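Local coordinates for NS3-like protein (Alongshan virus, PDB 6M40) that probably hydrolyses nucleoside triphosphates such as ATP to drive RNA unwinding, as the helicase portion of a flavivirus NS3-like protein, at residues Leu97-Thr102 and Tyr366-Gln372; Asp121-Val127 and Thr329-Ala333; Pro287-Thr293 and Tyr314-Gln318; Asn334-Arg338 and Ala354-Leu358; Glu379-Ile383 and Glu396-Arg400. All coordinates share one frame; numbering follows the deposited sequence.

Interaction 1: Leu97-Thr102 and Tyr366-Gln372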
# COMPACT_ATOMS: atom_id res chain seq x y z
N LEU A 97 2.60 -10.68 -8.70
CA LEU A 97 1.40 -10.74 -9.52
C LEU A 97 1.78 -10.78 -10.99
O LEU A 97 1.33 -11.66 -11.74
CB LEU A 97 0.49 -9.55 -9.22
CG LEU A 97 -0.87 -9.60 -9.91
CD1 LEU A 97 -1.62 -10.85 -9.48
CD2 LEU A 97 -1.69 -8.36 -9.61
N ARG A 98 2.64 -9.86 -11.41
CA ARG A 98 3.05 -9.82 -12.81
C ARG A 98 3.66 -11.14 -13.25
O ARG A 98 3.59 -11.49 -14.43
CB ARG A 98 4.04 -8.68 -13.01
CG ARG A 98 4.48 -8.52 -14.47
CD ARG A 98 5.53 -7.43 -14.59
NE ARG A 98 5.87 -7.18 -15.98
CZ ARG A 98 6.95 -6.52 -16.39
NH1 ARG A 98 7.80 -6.02 -15.50
NH2 ARG A 98 7.18 -6.35 -17.68
N TYR A 99 4.24 -11.90 -12.32
CA TYR A 99 4.92 -13.14 -12.67
C TYR A 99 3.99 -14.34 -12.61
O TYR A 99 3.91 -15.11 -13.58
CB TYR A 99 6.13 -13.34 -11.74
CG TYR A 99 6.76 -14.72 -11.77
CD1 TYR A 99 7.55 -15.13 -12.85
CD2 TYR A 99 6.59 -15.60 -10.72
CE1 TYR A 99 8.13 -16.39 -12.87
CE2 TYR A 99 7.16 -16.86 -10.73
CZ TYR A 99 7.94 -17.25 -11.81
OH TYR A 99 8.51 -18.50 -11.81
N ALA A 100 3.27 -14.52 -11.51
CA ALA A 100 2.36 -15.66 -11.41
C ALA A 100 1.42 -15.72 -12.61
O ALA A 100 1.04 -16.82 -13.03
CB ALA A 100 1.55 -15.58 -10.11
N LEU A 101 1.07 -14.57 -13.18
CA LEU A 101 0.13 -14.56 -14.29
C LEU A 101 0.79 -14.96 -15.61
O LEU A 101 0.12 -15.51 -16.49
CB LEU A 101 -0.52 -13.18 -14.42
CG LEU A 101 -1.42 -12.72 -13.26
CD1 LEU A 101 -2.10 -11.38 -13.56
CD2 LEU A 101 -2.46 -13.78 -12.89
N THR A 102 2.10 -14.73 -15.77
CA THR A 102 2.77 -14.97 -17.04
C THR A 102 3.50 -16.31 -17.11
O THR A 102 4.05 -16.63 -18.16
CB THR A 102 3.78 -13.86 -17.36
OG1 THR A 102 4.88 -13.95 -16.44
CG2 THR A 102 3.13 -12.50 -17.23
N TYR A 366 -5.54 -9.11 -17.52
CA TYR A 366 -4.23 -9.72 -17.62
C TYR A 366 -3.24 -8.74 -18.23
O TYR A 366 -2.17 -8.49 -17.66
CB TYR A 366 -4.29 -10.98 -18.45
CG TYR A 366 -4.49 -12.26 -17.65
CD1 TYR A 366 -4.57 -12.25 -16.26
CD2 TYR A 366 -4.54 -13.50 -18.28
CE1 TYR A 366 -4.72 -13.41 -15.53
CE2 TYR A 366 -4.70 -14.67 -17.55
CZ TYR A 366 -4.78 -14.62 -16.18
OH TYR A 366 -4.93 -15.79 -15.48
N ARG A 367 -3.56 -8.19 -19.39
CA ARG A 367 -2.60 -7.26 -20.03
C ARG A 367 -2.23 -6.09 -19.08
O ARG A 367 -1.08 -5.60 -19.07
CB ARG A 367 -3.16 -6.76 -21.35
CG ARG A 367 -3.33 -7.92 -22.39
CD ARG A 367 -1.98 -8.68 -22.55
NE ARG A 367 -0.94 -7.74 -22.99
CZ ARG A 367 -0.76 -7.37 -24.26
NH1 ARG A 367 -1.59 -7.88 -25.21
NH2 ARG A 367 0.20 -6.48 -24.57
N TRP A 368 -3.20 -5.61 -18.33
CA TRP A 368 -2.94 -4.57 -17.35
C TRP A 368 -2.01 -5.07 -16.26
O TRP A 368 -1.04 -4.39 -15.89
CB TRP A 368 -4.26 -4.08 -16.76
CG TRP A 368 -4.17 -2.93 -15.83
CD1 TRP A 368 -3.69 -1.69 -16.11
CD2 TRP A 368 -4.61 -2.90 -14.47
NE1 TRP A 368 -3.80 -0.89 -15.01
CE2 TRP A 368 -4.36 -1.61 -13.98
CE3 TRP A 368 -5.19 -3.84 -13.61
CZ2 TRP A 368 -4.66 -1.22 -12.68
CZ3 TRP A 368 -5.49 -3.46 -12.31
CH2 TRP A 368 -5.23 -2.16 -11.86
N LEU A 369 -2.31 -6.24 -15.71
CA LEU A 369 -1.58 -6.76 -14.57
C LEU A 369 -0.21 -7.29 -14.93
O LEU A 369 0.64 -7.41 -14.03
CB LEU A 369 -2.42 -7.85 -13.90
CG LEU A 369 -3.64 -7.34 -13.14
CD1 LEU A 369 -4.33 -8.48 -12.44
CD2 LEU A 369 -3.26 -6.26 -12.13
N THR A 370 0.05 -7.56 -16.21
CA THR A 370 1.29 -8.23 -16.63
C THR A 370 2.26 -7.37 -17.43
O THR A 370 3.47 -7.52 -17.26
CB THR A 370 0.97 -9.50 -17.43
OG1 THR A 370 -0.10 -9.23 -18.34
CG2 THR A 370 0.56 -10.63 -16.50
N GLU A 371 1.79 -6.47 -18.31
CA GLU A 371 2.72 -5.52 -18.95
C GLU A 371 2.90 -4.26 -18.12
O GLU A 371 3.87 -3.53 -18.36
CB GLU A 371 2.21 -5.16 -20.35
CG GLU A 371 2.20 -6.33 -21.32
CD GLU A 371 3.57 -6.96 -21.50
OE1 GLU A 371 4.56 -6.21 -21.55
OE2 GLU A 371 3.64 -8.20 -21.58
N GLN A 372 1.97 -3.98 -17.23
CA GLN A 372 2.10 -3.05 -16.11
C GLN A 372 2.75 -1.73 -16.53
O GLN A 372 3.76 -1.29 -15.97
CB GLN A 372 2.87 -3.72 -14.95
CG GLN A 372 2.07 -3.80 -13.63
CD GLN A 372 2.67 -4.77 -12.61
OE1 GLN A 372 3.85 -4.69 -12.25
NE2 GLN A 372 1.84 -5.69 -12.11

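Interaction 2: Asp121-Val127 and Thr329-Ala333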
# COMPACT_ATOMS: atom_id res chain seq x y z
N ASP A 121 -3.13 -0.46 0.40
CA ASP A 121 -4.13 0.09 -0.52
C ASP A 121 -3.55 0.12 -1.94
O ASP A 121 -3.26 1.17 -2.51
CB ASP A 121 -4.55 1.48 -0.05
CG ASP A 121 -5.78 2.00 -0.76
OD1 ASP A 121 -5.88 1.80 -1.99
OD2 ASP A 121 -6.65 2.60 -0.10
N SER A 122 -3.37 -1.07 -2.49
CA SER A 122 -3.11 -1.24 -3.91
C SER A 122 -4.09 -2.26 -4.45
O SER A 122 -4.44 -3.21 -3.76
CB SER A 122 -1.66 -1.70 -4.19
OG SER A 122 -1.56 -3.12 -4.13
N ALA A 123 -4.55 -2.04 -5.69
CA ALA A 123 -5.38 -3.05 -6.34
C ALA A 123 -4.60 -4.34 -6.55
O ALA A 123 -5.19 -5.42 -6.54
CB ALA A 123 -5.91 -2.52 -7.67
N HIS A 124 -3.28 -4.25 -6.72
CA HIS A 124 -2.52 -5.45 -7.03
C HIS A 124 -2.41 -6.36 -5.82
O HIS A 124 -2.56 -7.57 -5.95
CB HIS A 124 -1.16 -5.04 -7.59
CG HIS A 124 -1.26 -4.08 -8.73
ND1 HIS A 124 -1.64 -2.77 -8.55
CD2 HIS A 124 -1.10 -4.25 -10.06
CE1 HIS A 124 -1.68 -2.16 -9.72
NE2 HIS A 124 -1.35 -3.03 -10.65
N THR A 125 -2.19 -5.79 -4.63
CA THR A 125 -2.23 -6.60 -3.42
C THR A 125 -3.54 -7.37 -3.34
O THR A 125 -3.55 -8.57 -3.06
CB THR A 125 -2.04 -5.72 -2.19
OG1 THR A 125 -0.91 -4.86 -2.38
CG2 THR A 125 -1.82 -6.57 -0.96
N LYS A 126 -4.66 -6.70 -3.62
CA LYS A 126 -5.97 -7.32 -3.48
C LYS A 126 -6.11 -8.54 -4.38
O LYS A 126 -6.44 -9.63 -3.91
CB LYS A 126 -7.06 -6.30 -3.81
CG LYS A 126 -6.93 -4.95 -3.14
CD LYS A 126 -7.63 -4.91 -1.80
CE LYS A 126 -7.84 -3.49 -1.32
NZ LYS A 126 -8.85 -3.45 -0.22
N VAL A 127 -5.89 -8.36 -5.68
CA VAL A 127 -6.08 -9.47 -6.60
C VAL A 127 -5.05 -10.56 -6.32
O VAL A 127 -5.34 -11.75 -6.44
CB VAL A 127 -6.01 -8.98 -8.06
CG1 VAL A 127 -6.93 -7.79 -8.26
CG2 VAL A 127 -4.61 -8.61 -8.42
N THR A 329 -9.61 2.45 -5.76
CA THR A 329 -8.83 1.23 -5.65
C THR A 329 -9.72 0.03 -5.40
O THR A 329 -9.42 -1.07 -5.88
CB THR A 329 -7.78 1.34 -4.55
OG1 THR A 329 -8.38 1.85 -3.35
CG2 THR A 329 -6.63 2.25 -4.97
N LEU A 330 -10.83 0.23 -4.71
CA LEU A 330 -11.76 -0.87 -4.49
C LEU A 330 -12.55 -1.17 -5.76
O LEU A 330 -13.00 -2.30 -5.97
CB LEU A 330 -12.68 -0.54 -3.33
CG LEU A 330 -13.25 -1.70 -2.50
CD1 LEU A 330 -12.20 -2.72 -2.08
CD2 LEU A 330 -13.93 -1.12 -1.28
N LEU A 331 -12.69 -0.18 -6.64
CA LEU A 331 -13.29 -0.44 -7.95
C LEU A 331 -12.37 -1.27 -8.83
O LEU A 331 -12.78 -2.31 -9.36
CB LEU A 331 -13.66 0.88 -8.63
CG LEU A 331 -14.04 0.80 -10.12
CD1 LEU A 331 -15.30 -0.04 -10.32
CD2 LEU A 331 -14.22 2.19 -10.71
N GLU A 332 -11.11 -0.84 -9.00
CA GLU A 332 -10.22 -1.57 -9.90
C GLU A 332 -9.95 -2.98 -9.39
O GLU A 332 -9.83 -3.91 -10.19
CB GLU A 332 -8.91 -0.79 -10.09
CG GLU A 332 -9.13 0.69 -10.40
CD GLU A 332 -8.01 1.38 -11.16
OE1 GLU A 332 -6.85 1.34 -10.70
OE2 GLU A 332 -8.30 1.99 -12.20
N ALA A 333 -9.89 -3.17 -8.07
CA ALA A 333 -9.69 -4.51 -7.54
C ALA A 333 -10.87 -5.42 -7.86
O ALA A 333 -10.69 -6.56 -8.31
CB ALA A 333 -9.42 -4.46 -6.04

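Interaction 3: Pro287-Thr293 and Tyr314-Gln318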
# COMPACT_ATOMS: atom_id res chain seq x y z
N PRO A 287 -11.00 11.44 5.91
CA PRO A 287 -10.39 10.85 7.12
C PRO A 287 -9.75 9.52 6.77
O PRO A 287 -10.43 8.57 6.36
CB PRO A 287 -11.58 10.69 8.07
CG PRO A 287 -12.77 10.60 7.17
CD PRO A 287 -12.47 11.54 6.04
N SER A 288 -8.43 9.45 6.93
CA SER A 288 -7.71 8.21 6.64
C SER A 288 -8.37 7.03 7.34
O SER A 288 -9.09 7.20 8.34
CB SER A 288 -6.25 8.33 7.06
OG SER A 288 -6.13 8.97 8.32
N THR A 289 -8.14 5.84 6.81
CA THR A 289 -8.72 4.64 7.37
C THR A 289 -7.97 4.23 8.63
O THR A 289 -6.83 4.65 8.87
CB THR A 289 -8.69 3.51 6.35
OG1 THR A 289 -7.33 3.21 6.02
CG2 THR A 289 -9.44 3.93 5.09
N GLN A 290 -8.62 3.40 9.44
CA GLN A 290 -7.97 2.86 10.63
C GLN A 290 -6.64 2.22 10.27
O GLN A 290 -5.63 2.41 10.97
CB GLN A 290 -8.90 1.85 11.30
CG GLN A 290 -10.29 2.40 11.56
CD GLN A 290 -11.11 1.53 12.50
OE1 GLN A 290 -10.56 0.72 13.25
NE2 GLN A 290 -12.42 1.69 12.45
N ALA A 291 -6.61 1.47 9.17
CA ALA A 291 -5.38 0.79 8.78
C ALA A 291 -4.31 1.77 8.33
O ALA A 291 -3.11 1.53 8.51
CB ALA A 291 -5.68 -0.22 7.67
N GLN A 292 -4.73 2.89 7.73
CA GLN A 292 -3.78 3.92 7.31
C GLN A 292 -3.06 4.53 8.51
O GLN A 292 -1.83 4.56 8.57
CB GLN A 292 -4.51 4.99 6.52
CG GLN A 292 -3.63 6.11 5.99
CD GLN A 292 -2.81 5.69 4.81
OE1 GLN A 292 -1.59 5.88 4.80
NE2 GLN A 292 -3.45 5.10 3.81
N THR A 293 -3.83 5.02 9.49
CA THR A 293 -3.24 5.63 10.67
C THR A 293 -2.47 4.61 11.50
O THR A 293 -1.45 4.95 12.12
CB THR A 293 -4.32 6.27 11.54
OG1 THR A 293 -5.30 5.28 11.88
CG2 THR A 293 -4.99 7.42 10.81
N TYR A 314 -10.57 13.78 15.52
CA TYR A 314 -10.41 12.64 14.61
C TYR A 314 -11.03 11.39 15.21
O TYR A 314 -10.63 10.95 16.29
CB TYR A 314 -8.94 12.35 14.29
CG TYR A 314 -8.79 11.09 13.46
CD1 TYR A 314 -9.34 11.00 12.18
CD2 TYR A 314 -8.12 9.98 13.95
CE1 TYR A 314 -9.21 9.85 11.42
CE2 TYR A 314 -7.99 8.82 13.20
CZ TYR A 314 -8.54 8.76 11.94
OH TYR A 314 -8.41 7.60 11.20
N ASP A 315 -11.95 10.81 14.45
CA ASP A 315 -12.79 9.69 14.88
C ASP A 315 -12.14 8.37 14.46
O ASP A 315 -12.50 7.78 13.45
CB ASP A 315 -14.18 9.83 14.26
CG ASP A 315 -14.14 10.01 12.73
OD1 ASP A 315 -13.06 10.24 12.16
OD2 ASP A 315 -15.20 9.89 12.09
N ILE A 316 -11.21 7.87 15.27
CA ILE A 316 -10.61 6.58 14.93
C ILE A 316 -11.66 5.49 15.03
O ILE A 316 -11.75 4.61 14.18
CB ILE A 316 -9.40 6.26 15.82
CG1 ILE A 316 -8.57 7.51 16.17
CG2 ILE A 316 -8.53 5.20 15.11
CD1 ILE A 316 -8.02 7.50 17.60
N THR A 317 -12.48 5.55 16.08
CA THR A 317 -13.55 4.57 16.29
C THR A 317 -14.47 4.48 15.08
O THR A 317 -14.98 3.40 14.76
CB THR A 317 -14.35 4.96 17.54
OG1 THR A 317 -15.68 4.43 17.45
CG2 THR A 317 -14.44 6.50 17.69
N GLN A 318 -14.68 5.60 14.39
CA GLN A 318 -15.76 5.76 13.43
C GLN A 318 -15.27 5.89 11.99
O GLN A 318 -16.10 6.01 11.08
CB GLN A 318 -16.59 7.00 13.80
CG GLN A 318 -18.08 6.74 13.99
CD GLN A 318 -18.94 7.70 13.17
OE1 GLN A 318 -18.79 8.92 13.25
NE2 GLN A 318 -19.85 7.14 12.39

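Interaction 4: Asn334-Arg338 and Ala354-Leu358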
# COMPACT_ATOMS: atom_id res chain seq x y z
N ASN A 334 -12.10 -4.94 -7.63
CA ASN A 334 -13.28 -5.75 -7.89
C ASN A 334 -13.46 -5.98 -9.39
O ASN A 334 -13.87 -7.06 -9.81
CB ASN A 334 -14.53 -5.08 -7.31
CG ASN A 334 -14.75 -5.40 -5.82
OD1 ASN A 334 -14.42 -6.49 -5.35
ND2 ASN A 334 -15.31 -4.44 -5.09
N MSE A 335 -13.15 -4.97 -10.21
CA MSE A 335 -13.24 -5.14 -11.65
C MSE A 335 -12.38 -6.32 -12.09
O MSE A 335 -12.82 -7.16 -12.86
CB MSE A 335 -12.82 -3.86 -12.37
CG MSE A 335 -13.89 -2.78 -12.37
SE MSE A 335 -13.20 -1.13 -13.15
CE MSE A 335 -13.02 -1.70 -15.04
N CYS A 336 -11.15 -6.37 -11.59
CA CYS A 336 -10.26 -7.49 -11.91
C CYS A 336 -10.77 -8.79 -11.32
O CYS A 336 -10.70 -9.83 -11.97
CB CYS A 336 -8.85 -7.23 -11.36
SG CYS A 336 -8.08 -5.72 -11.90
N LEU A 337 -11.25 -8.76 -10.08
CA LEU A 337 -11.73 -9.97 -9.43
C LEU A 337 -12.94 -10.54 -10.16
O LEU A 337 -13.12 -11.76 -10.20
CB LEU A 337 -12.07 -9.69 -7.97
CG LEU A 337 -10.90 -9.37 -7.02
CD1 LEU A 337 -11.39 -8.70 -5.73
CD2 LEU A 337 -10.12 -10.62 -6.68
N ARG A 338 -13.77 -9.68 -10.76
CA ARG A 338 -14.96 -10.19 -11.43
C ARG A 338 -14.61 -10.84 -12.76
O ARG A 338 -15.17 -11.88 -13.11
CB ARG A 338 -15.98 -9.06 -11.63
CG ARG A 338 -17.34 -9.58 -12.01
CD ARG A 338 -18.37 -8.49 -12.07
NE ARG A 338 -19.01 -8.23 -10.78
CZ ARG A 338 -19.95 -7.31 -10.60
NH1 ARG A 338 -20.33 -6.54 -11.62
NH2 ARG A 338 -20.49 -7.12 -9.41
N ALA A 354 -20.55 1.38 -10.85
CA ALA A 354 -19.48 1.59 -11.80
C ALA A 354 -18.95 0.27 -12.37
O ALA A 354 -18.49 0.23 -13.52
CB ALA A 354 -18.35 2.39 -11.15
N MSE A 355 -19.03 -0.81 -11.61
CA MSE A 355 -18.61 -2.11 -12.12
C MSE A 355 -19.57 -2.65 -13.18
O MSE A 355 -19.30 -3.68 -13.79
CB MSE A 355 -18.50 -3.12 -10.99
CG MSE A 355 -17.35 -2.89 -10.04
SE MSE A 355 -17.61 -3.97 -8.45
CE MSE A 355 -17.38 -5.73 -9.26
N LEU A 356 -20.70 -1.96 -13.38
CA LEU A 356 -21.64 -2.32 -14.43
C LEU A 356 -21.36 -1.54 -15.71
O LEU A 356 -21.42 -2.11 -16.81
CB LEU A 356 -23.07 -2.05 -13.98
CG LEU A 356 -23.54 -2.76 -12.70
CD1 LEU A 356 -25.00 -2.44 -12.47
CD2 LEU A 356 -23.31 -4.25 -12.75
N ARG A 357 -21.06 -0.25 -15.59
CA ARG A 357 -20.67 0.52 -16.77
C ARG A 357 -19.34 0.06 -17.33
O ARG A 357 -19.12 0.10 -18.54
CB ARG A 357 -20.60 2.00 -16.43
CG ARG A 357 -21.81 2.50 -15.68
CD ARG A 357 -21.89 4.01 -15.67
NE ARG A 357 -23.22 4.46 -15.29
CZ ARG A 357 -23.66 5.70 -15.43
NH1 ARG A 357 -22.88 6.63 -15.94
NH2 ARG A 357 -24.89 6.01 -15.06
N LEU A 358 -18.45 -0.40 -16.46
CA LEU A 358 -17.10 -0.81 -16.84
C LEU A 358 -16.94 -2.28 -16.50
O LEU A 358 -17.02 -2.66 -15.33
CB LEU A 358 -16.06 0.05 -16.12
CG LEU A 358 -16.28 1.56 -16.22
CD1 LEU A 358 -15.51 2.28 -15.13
CD2 LEU A 358 -15.91 2.08 -17.58

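Interaction 5: Glu379-Ile383 and Glu396-Arg400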
# COMPACT_ATOMS: atom_id res chain seq x y z
N GLU A 379 -7.93 2.99 -18.27
CA GLU A 379 -7.20 3.33 -19.49
C GLU A 379 -6.68 2.08 -20.20
O GLU A 379 -6.54 2.08 -21.43
CB GLU A 379 -6.03 4.28 -19.19
CG GLU A 379 -5.29 4.74 -20.45
CD GLU A 379 -4.22 5.80 -20.17
OE1 GLU A 379 -3.87 6.02 -18.99
OE2 GLU A 379 -3.73 6.40 -21.15
N ALA A 380 -6.39 1.01 -19.45
CA ALA A 380 -5.99 -0.24 -20.08
C ALA A 380 -7.07 -0.75 -21.03
O ALA A 380 -6.76 -1.42 -22.02
CB ALA A 380 -5.69 -1.29 -19.02
N MSE A 381 -8.33 -0.46 -20.73
CA MSE A 381 -9.45 -0.88 -21.55
C MSE A 381 -9.47 -0.08 -22.86
O MSE A 381 -10.01 -0.53 -23.87
CB MSE A 381 -10.78 -0.71 -20.79
CG MSE A 381 -10.88 -1.62 -19.58
SE MSE A 381 -12.42 -1.20 -18.39
CE MSE A 381 -13.87 -1.41 -19.70
N ALA A 382 -8.87 1.11 -22.83
CA ALA A 382 -8.78 1.89 -24.06
C ALA A 382 -7.71 1.34 -24.99
O ALA A 382 -7.86 1.43 -26.21
CB ALA A 382 -8.50 3.36 -23.74
N ILE A 383 -6.62 0.78 -24.46
CA ILE A 383 -5.49 0.40 -25.31
C ILE A 383 -5.51 -1.08 -25.65
O ILE A 383 -5.01 -1.49 -26.70
CB ILE A 383 -4.13 0.78 -24.68
CG1 ILE A 383 -3.75 -0.21 -23.58
CG2 ILE A 383 -4.15 2.19 -24.12
CD1 ILE A 383 -2.56 0.24 -22.76
N GLU A 396 -7.77 3.31 -30.22
CA GLU A 396 -7.49 3.76 -28.86
C GLU A 396 -8.17 5.10 -28.58
O GLU A 396 -8.69 5.31 -27.48
CB GLU A 396 -5.98 3.87 -28.65
CG GLU A 396 -5.52 4.64 -27.42
CD GLU A 396 -4.01 4.82 -27.35
OE1 GLU A 396 -3.34 4.66 -28.40
OE2 GLU A 396 -3.48 5.11 -26.26
N ARG A 397 -8.17 6.01 -29.55
CA ARG A 397 -8.72 7.34 -29.33
C ARG A 397 -10.24 7.35 -29.40
O ARG A 397 -10.88 8.11 -28.68
CB ARG A 397 -8.13 8.33 -30.34
CG ARG A 397 -8.57 9.78 -30.17
CD ARG A 397 -7.70 10.75 -30.99
NE ARG A 397 -7.57 10.34 -32.40
CZ ARG A 397 -6.42 10.10 -33.02
NH1 ARG A 397 -5.26 10.24 -32.39
NH2 ARG A 397 -6.43 9.74 -34.30
N ALA A 398 -10.82 6.51 -30.26
CA ALA A 398 -12.27 6.40 -30.29
C ALA A 398 -12.81 5.87 -28.96
O ALA A 398 -13.82 6.37 -28.45
CB ALA A 398 -12.71 5.49 -31.44
N ILE A 399 -12.12 4.89 -28.38
CA ILE A 399 -12.65 4.20 -27.20
C ILE A 399 -12.56 5.08 -25.97
O ILE A 399 -13.46 5.07 -25.12
CB ILE A 399 -11.91 2.87 -26.98
CG1 ILE A 399 -12.28 1.86 -28.07
CG2 ILE A 399 -12.20 2.33 -25.59
CD1 ILE A 399 -13.74 1.52 -28.13
N ARG A 400 -11.47 5.83 -25.81
CA ARG A 400 -11.36 6.64 -24.61
C ARG A 400 -12.31 7.83 -24.65
O ARG A 400 -12.73 8.32 -23.60
CB ARG A 400 -9.92 7.11 -24.42
CG ARG A 400 -9.32 7.84 -25.59
CD ARG A 400 -7.81 7.81 -25.46
NE ARG A 400 -7.39 7.90 -24.06
CZ ARG A 400 -6.15 7.71 -23.63
NH1 ARG A 400 -5.19 7.41 -24.50
NH2 ARG A 400 -5.87 7.80 -22.34

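Interaction 1: Leu97-Thr102 and Tyr366-Gln372
R98 and T370 meet where helix 93-102 of the RecA-like DEAD domain crosses helix 362-371, which belongs to the C-terminal helical region of the NS3-type fold. The contact is a helix-helix packing between domains: the axes of segments 97-102 and 366-371 approach to 8.2 Å, with directions 122° apart, closer to antiparallel than to parallel. R98 has CG anti to its own backbone nitrogen (chi1 -177°) and runs extended to NE, which carries its methylenes past the last turn of the partner helix. There R98 NE donates to T370 O at 2.7 Å. The bond is bent, with an N-H...O angle of 143°, and the oxygen sits at the guanidinium edge, somewhat tilted from its plane. The C-terminal helix end would probably favour a cation here. The Q372 amide crosses this same chain, NE2 lying 3.8 Å from R98 CB.

Much of the apolar part is divided between the two branches of L101. L101 CD2 comes obliquely to the Y366 ring, 3.5 Å from CE1, while L101 CD1 lies 3.6 Å from L369 CB. L97 CD2 meets L369 CD2 at 3.6 Å, and L97 also packs on V127 and L131 of helix 123-136. At the outer end T102 and T370 pass each other in opposite directions, bringing T102 CG2 3.3 Å from T370 CG2.

Interaction 2: Asp121-Val127 and Thr329-Ala333
D121 opens the contact by accepting from T329, the hydroxyl OG1 standing 2.8 Å from D121 OD1 on the syn side of the carboxylate and 18° out of its plane. The residues lie just beyond the DExH motif of the DEAD domain, and helix 123-136 packs against helix 328-339 of the C-terminal helical region; the axes of segments 123-127 and 329-333 approach to 8.9 Å at 42°. T329 OG1 is also hydrogen-bonded to S327, which helps fix the hydroxyl.

S122 follows at the N-cap position; its OG shares a hydrogen bond with T125 OG1 at 2.6 Å. A123 then turns its methyl toward the other helix, where CB rests 4.1 Å from A333 N. Such small residues suit the close backbone approach at this point, A123 CA lying 4.7 Å from A333 CA.

K126 contributes at both ends of its chain. Its CB lies 3.7 Å from A333 CB, and a bend at chi2 (-90°) turns the remainder along the interface until NZ passes 3.9 Å from L330 CD1. The charge itself is met by a salt bridge to D323. V127 closes the segment with its CG1 branch, which stands 4.0 Å from A333 O.

Interaction 3: Pro287-Thr293 and Tyr314-Gln318
The hydroxyl of Y314 donates to S288 O, with 3.0 Å between OH and O. The approach is from above the carbonyl plane of S288, whereas the oxygen itself lies at the edge of the tyrosine ring, in its plane. Y314 gets there with CG anti to the backbone nitrogen (chi1 174°), which sends the ring from the loop after strand 306-311 toward the start of helix 290-297. P287 CB sits at the same ring's edge, 4.2 Å from Y314 CE1, and T293 CG2 comes within 3.4 Å of Y314 OH.

The helix start is organised locally: T289 is the N-cap, its OG1 accepting from Q292 N at 3.1 Å. Q290 reaches past I316, and its amide NE2 is bound by A319 O farther along the loop. In this family the helix runs into the arginine-rich motif VI of the second RecA-like domain. The phenol and amide bonds to main-chain carbonyls, together with main-chain bonds from Q290 and A291 to P320 and V321, thus hold the loop against the helix and its lead-in.

Interaction 4: Asn334-Arg338 and Ala354-Leu358
M335 and M355, both modelled as selenomethionine, form the tight, buried side of this contact together with N334 and L358. M355 SE lies 3.5 Å from N334 CB. Deeper in, the side chains of M335 and M355 slide past each other in opposite directions, CG to CG at 4.2 Å, and M335 CE reaches L358 CB at 3.7 Å.

The outer side is looser and belongs to the exposed R338 and L356. A bend at chi3 (68°) brings the M355 methyl CE over the centre of the R338 guanidinium, one turn beyond N334 on helix 328-339, and L356 CD2 merely approaches the edge of that group, 3.9 Å from R338 NH1. The charge finds its partner elsewhere, in a salt bridge from R338 NE to E344, while N334 OD1 accepts from E345 N; both glutamates lie in the connection to helix 349-357. The contact between these successive helices of the C-terminal region is therefore mainly apolar, with a methyl on a guanidinium face and polar ends turned to the linker that joins them.

Interaction 5: Glu379-Ile383 and Glu396-Arg400
The side chains of E379 and R400 run side by side in the same direction, but their carboxylate and guanidinium planes are turned 58° apart. R400 NH2 meets E379 OE2 from above the carboxylate plane, at 2.8 Å, while from the arginine's side this oxygen sits at the guanidinium edge, somewhat tilted from its plane. The pair is a hydrogen-bonded salt bridge. On the other terminal nitrogen, R400 NH1 lies 3.4 Å from E396 OE2, so a second acid one turn earlier shares the cation, which probably offsets the repulsion between the two carboxylates. R400 arrives with CG between its backbone nitrogen and carbonyl carbon (chi1 55°), and a further bend at chi3 swings the group across to helix 377-383.

This network spans one side of an obliquely antiparallel helix pair near the end of the C-terminal helical region: the segments 379-383 and 396-400 run at 141°, their axes approaching to 8.6 Å. Between them A382 faces the partner helix, its CB 4.1 Å from R400 CB. I399 places CG2 3.8 Å from A382 CA. E396 CA makes a CA-H...O contact with A382 O at 3.5 Å, and I383 CG2 lies alongside the glutamate chain, 3.7 Å from E396 OE2.

From the N terminus, interaction 1 opens first, in the DEAD domain, and its loop closes only at 366-372. Within that span interaction 2 runs from 121-127 to 329-333, and it in turn encloses interaction 3, a short closure inside the second RecA-like domain. Interaction 4 follows interaction 2 on the same helix, 328-339, still inside the span of interaction 1; interaction 5 comes after all of these, and none cross. Interactions 1 and 2 tie the first domain to the C-terminal helices and touch through L97 and V127. W368 links interaction 1 to C336 and A380, and M335 meets M381 between interactions 4 and 5. Interaction 3 touches none of the others; its nearest atoms are about 5 Å from interaction 2.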